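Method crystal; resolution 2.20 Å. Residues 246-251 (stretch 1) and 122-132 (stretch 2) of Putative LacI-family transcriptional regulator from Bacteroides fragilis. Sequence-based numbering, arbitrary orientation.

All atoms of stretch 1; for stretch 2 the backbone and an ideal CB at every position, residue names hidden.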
# COMPACT_ATOMS: atom_id res chain seq x y z
N VAL A 246 6.46 14.44 -10.01
CA VAL A 246 6.85 13.27 -9.24
C VAL A 246 6.11 12.07 -9.85
O VAL A 246 4.91 12.15 -10.13
CB VAL A 246 6.43 13.43 -7.76
CG1 VAL A 246 6.60 12.11 -7.01
CG2 VAL A 246 7.27 14.51 -7.10
N SER A 247 6.84 10.98 -10.09
CA SER A 247 6.27 9.77 -10.69
C SER A 247 5.79 8.76 -9.66
O SER A 247 4.76 8.11 -9.84
CB SER A 247 7.29 9.08 -11.60
OG SER A 247 7.73 9.95 -12.62
N PHE A 248 6.55 8.62 -8.59
CA PHE A 248 6.19 7.69 -7.53
C PHE A 248 6.49 8.34 -6.18
O PHE A 248 7.41 9.16 -6.05
CB PHE A 248 7.01 6.40 -7.61
CG PHE A 248 6.84 5.62 -8.89
CD1 PHE A 248 5.58 5.17 -9.29
CD2 PHE A 248 7.94 5.29 -9.67
CE1 PHE A 248 5.43 4.41 -10.45
CE2 PHE A 248 7.80 4.53 -10.84
CZ PHE A 248 6.54 4.08 -11.23
N LEU A 249 5.69 7.97 -5.19
CA LEU A 249 5.89 8.41 -3.82
C LEU A 249 5.86 7.13 -3.00
O LEU A 249 5.03 6.24 -3.23
CB LEU A 249 4.78 9.36 -3.35
CG LEU A 249 4.78 10.79 -3.92
CD1 LEU A 249 3.56 11.55 -3.43
CD2 LEU A 249 6.07 11.50 -3.52
N ILE A 250 6.78 7.01 -2.05
CA ILE A 250 6.83 5.84 -1.19
C ILE A 250 6.32 6.27 0.17
O ILE A 250 6.82 7.24 0.75
CB ILE A 250 8.27 5.31 -1.08
CG1 ILE A 250 8.72 4.82 -2.47
CG2 ILE A 250 8.33 4.21 -0.03
CD1 ILE A 250 10.21 4.48 -2.58
N ALA A 251 5.31 5.57 0.67
CA ALA A 251 4.72 5.91 1.96
C ALA A 251 5.11 4.90 3.03
O ALA A 251 5.51 3.77 2.72
CB ALA A 251 3.21 5.98 1.84
N UNK A 122 16.54 -0.13 -1.55
CA UNK A 122 16.75 -1.15 -2.57
C UNK A 122 15.52 -1.15 -3.49
O UNK A 122 15.63 -1.19 -4.72
CB UNK A 122 16.98 -2.53 -1.94
N UNK A 123 14.35 -1.10 -2.87
CA UNK A 123 13.07 -1.06 -3.58
C UNK A 123 12.95 0.21 -4.42
O UNK A 123 12.47 0.18 -5.56
CB UNK A 123 11.91 -1.15 -2.59
N UNK A 124 13.39 1.33 -3.84
CA UNK A 124 13.33 2.63 -4.51
C UNK A 124 14.18 2.59 -5.77
O UNK A 124 13.81 3.17 -6.78
CB UNK A 124 13.80 3.75 -3.58
N UNK A 125 15.31 1.90 -5.70
CA UNK A 125 16.21 1.76 -6.83
C UNK A 125 15.52 1.00 -7.96
O UNK A 125 15.59 1.40 -9.12
CB UNK A 125 17.50 1.05 -6.41
N UNK A 126 14.87 -0.11 -7.61
CA UNK A 126 14.14 -0.92 -8.58
C UNK A 126 13.13 -0.06 -9.33
O UNK A 126 13.08 -0.06 -10.56
CB UNK A 126 13.44 -2.09 -7.89
N UNK A 127 12.33 0.68 -8.58
CA UNK A 127 11.29 1.53 -9.18
C UNK A 127 11.86 2.65 -10.05
O UNK A 127 11.28 2.98 -11.08
CB UNK A 127 10.42 2.14 -8.08
N UNK A 128 12.97 3.24 -9.62
CA UNK A 128 13.59 4.31 -10.39
C UNK A 128 14.11 3.79 -11.73
O UNK A 128 14.00 4.45 -12.76
CB UNK A 128 14.73 4.95 -9.59
N UNK A 129 14.69 2.59 -11.70
CA UNK A 129 15.25 1.99 -12.91
C UNK A 129 14.20 1.52 -13.91
O UNK A 129 14.52 1.28 -15.07
CB UNK A 129 16.14 0.81 -12.53
N UNK A 130 12.97 1.36 -13.44
CA UNK A 130 11.85 0.96 -14.30
C UNK A 130 11.53 2.20 -15.13
O UNK A 130 11.06 2.12 -16.27
CB UNK A 130 10.64 0.47 -13.50
N UNK A 131 11.79 3.35 -14.51
CA UNK A 131 11.57 4.67 -15.07
C UNK A 131 12.74 5.12 -15.96
O UNK A 131 12.54 5.68 -17.04
CB UNK A 131 11.35 5.68 -13.94
N UNK A 132 13.96 4.87 -15.49
CA UNK A 132 15.17 5.28 -16.20
C UNK A 132 15.89 4.16 -16.93
O UNK A 132 17.12 4.20 -17.07
CB UNK A 132 16.14 5.93 -15.21

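The helix of stretch 2 runs nearly antiparallel to strand 248-251, at 167° and 10.5 Å between axes. The strand alternates: Phe-248 and Ile-250 point toward the helix, Leu-249 does not reach it. What stretch 1 offers is therefore almost wholly apolar, and no hydrogen bond crosses.

Position 122 has nothing of stretch 1 near its CB, so the contact sets no preference; it is Tyr-122, whose hydroxyl is hydrogen-bonded elsewhere in the structure.

At 123 the CA-to-CB bond points sideways and the ideal CB finds no neighbor within 5.5 Å. A small residue would make no contact here, whereas a long or aromatic apolar one could reach back to Ile-250. The residue is Phe-123; with chi1 t, its ring brings the end of the side chain nearer to the strand, and Phe-123 CD2 lies 4.0 Å from Ile-250 CD1, which sits at the ring edge.

Position 124 is tighter. Its ideal CB is already 3.8 Å from Ile-250 CD1, so a methyl group is enough to make contact; a small apolar residue fits well. Ala-124 is found, its CB packing against that Ile-250 CD1 at 3.8 Å.

Positions 125 and 126 lie out of reach of stretch 1, which gives no guide to their identity. They are Ala-125 and Arg-126.

Position 127 points toward the strand, its ideal CB 4.3 Å from Phe-248 CD2. An apolar side chain is called for, and a flexible one could follow the ring; leucine, isoleucine or methionine would all be reasonable. The deposited residue is selenomethionine, Met-127. Three successive m torsions fold it so that Met-127 CE lies over one face of the Phe-248 ring, 3.9 Å from the centroid, a CH-pi contact, with Met-127 CE 3.7 Å from Phe-248 CZ.

Position 128 points away and 129 is out of reach; they hold Leu-128 and the selenomethionine Met-129.

At 130 CA-to-CB points toward stretch 1, but the ideal CB has no close neighbor, leaving room for a medium or long side chain. Leu-130 only grazes the strand, Leu-130 CD2 being 4.5 Å from Phe-248 CZ.

Position 131 also points toward it, with Phe-248 CE2 4.9 Å from the ideal CB and Ser-247 nearby. A branched apolar side chain could fill the space between them. Leu-131 does so with both methyls: Leu-131 CD1 lies 3.5 Å from Phe-248 CE2, and Leu-131 CD2 3.7 Å from Ser-247 CB. Its chi1 of -130° lies between wells.

Position 132 is out of reach of stretch 1, which therefore sets no preference; it is Ala-132.

Stretch 2 122-132: YFAARMLMLLA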
# COMPACT_ATOMS: atom_id res chain seq x y z
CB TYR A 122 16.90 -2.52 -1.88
CG TYR A 122 17.40 -3.63 -2.78
CD1 TYR A 122 18.74 -3.73 -3.11
CD2 TYR A 122 16.52 -4.59 -3.27
CE1 TYR A 122 19.20 -4.77 -3.92
CE2 TYR A 122 16.97 -5.63 -4.08
CZ TYR A 122 18.31 -5.72 -4.40
OH TYR A 122 18.74 -6.74 -5.21
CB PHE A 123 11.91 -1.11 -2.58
CG PHE A 123 10.56 -0.80 -3.18
CD1 PHE A 123 9.81 -1.79 -3.80
CD2 PHE A 123 10.04 0.49 -3.12
CE1 PHE A 123 8.55 -1.50 -4.34
CE2 PHE A 123 8.78 0.78 -3.66
CZ PHE A 123 8.03 -0.21 -4.27
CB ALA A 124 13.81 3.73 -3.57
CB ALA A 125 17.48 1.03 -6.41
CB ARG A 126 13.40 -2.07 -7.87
CG ARG A 126 12.27 -2.74 -8.67
CD ARG A 126 12.78 -3.42 -9.92
NE ARG A 126 11.70 -3.99 -10.74
CZ ARG A 126 10.96 -5.05 -10.40
NH1 ARG A 126 11.16 -5.69 -9.26
NH2 ARG A 126 10.02 -5.49 -11.23
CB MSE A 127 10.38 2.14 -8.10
CG MSE A 127 9.64 1.13 -7.23
SE MSE A 127 8.62 -0.11 -8.34
CE MSE A 127 7.29 1.09 -9.23
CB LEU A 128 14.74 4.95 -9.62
CG LEU A 128 15.40 6.11 -10.38
CD1 LEU A 128 14.48 7.32 -10.31
CD2 LEU A 128 16.75 6.43 -9.78
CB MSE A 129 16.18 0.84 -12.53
CG MSE A 129 17.42 1.32 -11.82
SE MSE A 129 18.33 2.63 -13.00
CE MSE A 129 17.95 4.35 -12.24
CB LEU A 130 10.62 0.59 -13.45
CG LEU A 130 9.30 0.40 -14.22
CD1 LEU A 130 9.35 -0.93 -14.96
CD2 LEU A 130 8.10 0.43 -13.27
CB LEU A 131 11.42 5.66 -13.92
CG LEU A 131 10.28 6.66 -13.81
CD1 LEU A 131 8.95 5.95 -13.81
CD2 LEU A 131 10.45 7.43 -12.52
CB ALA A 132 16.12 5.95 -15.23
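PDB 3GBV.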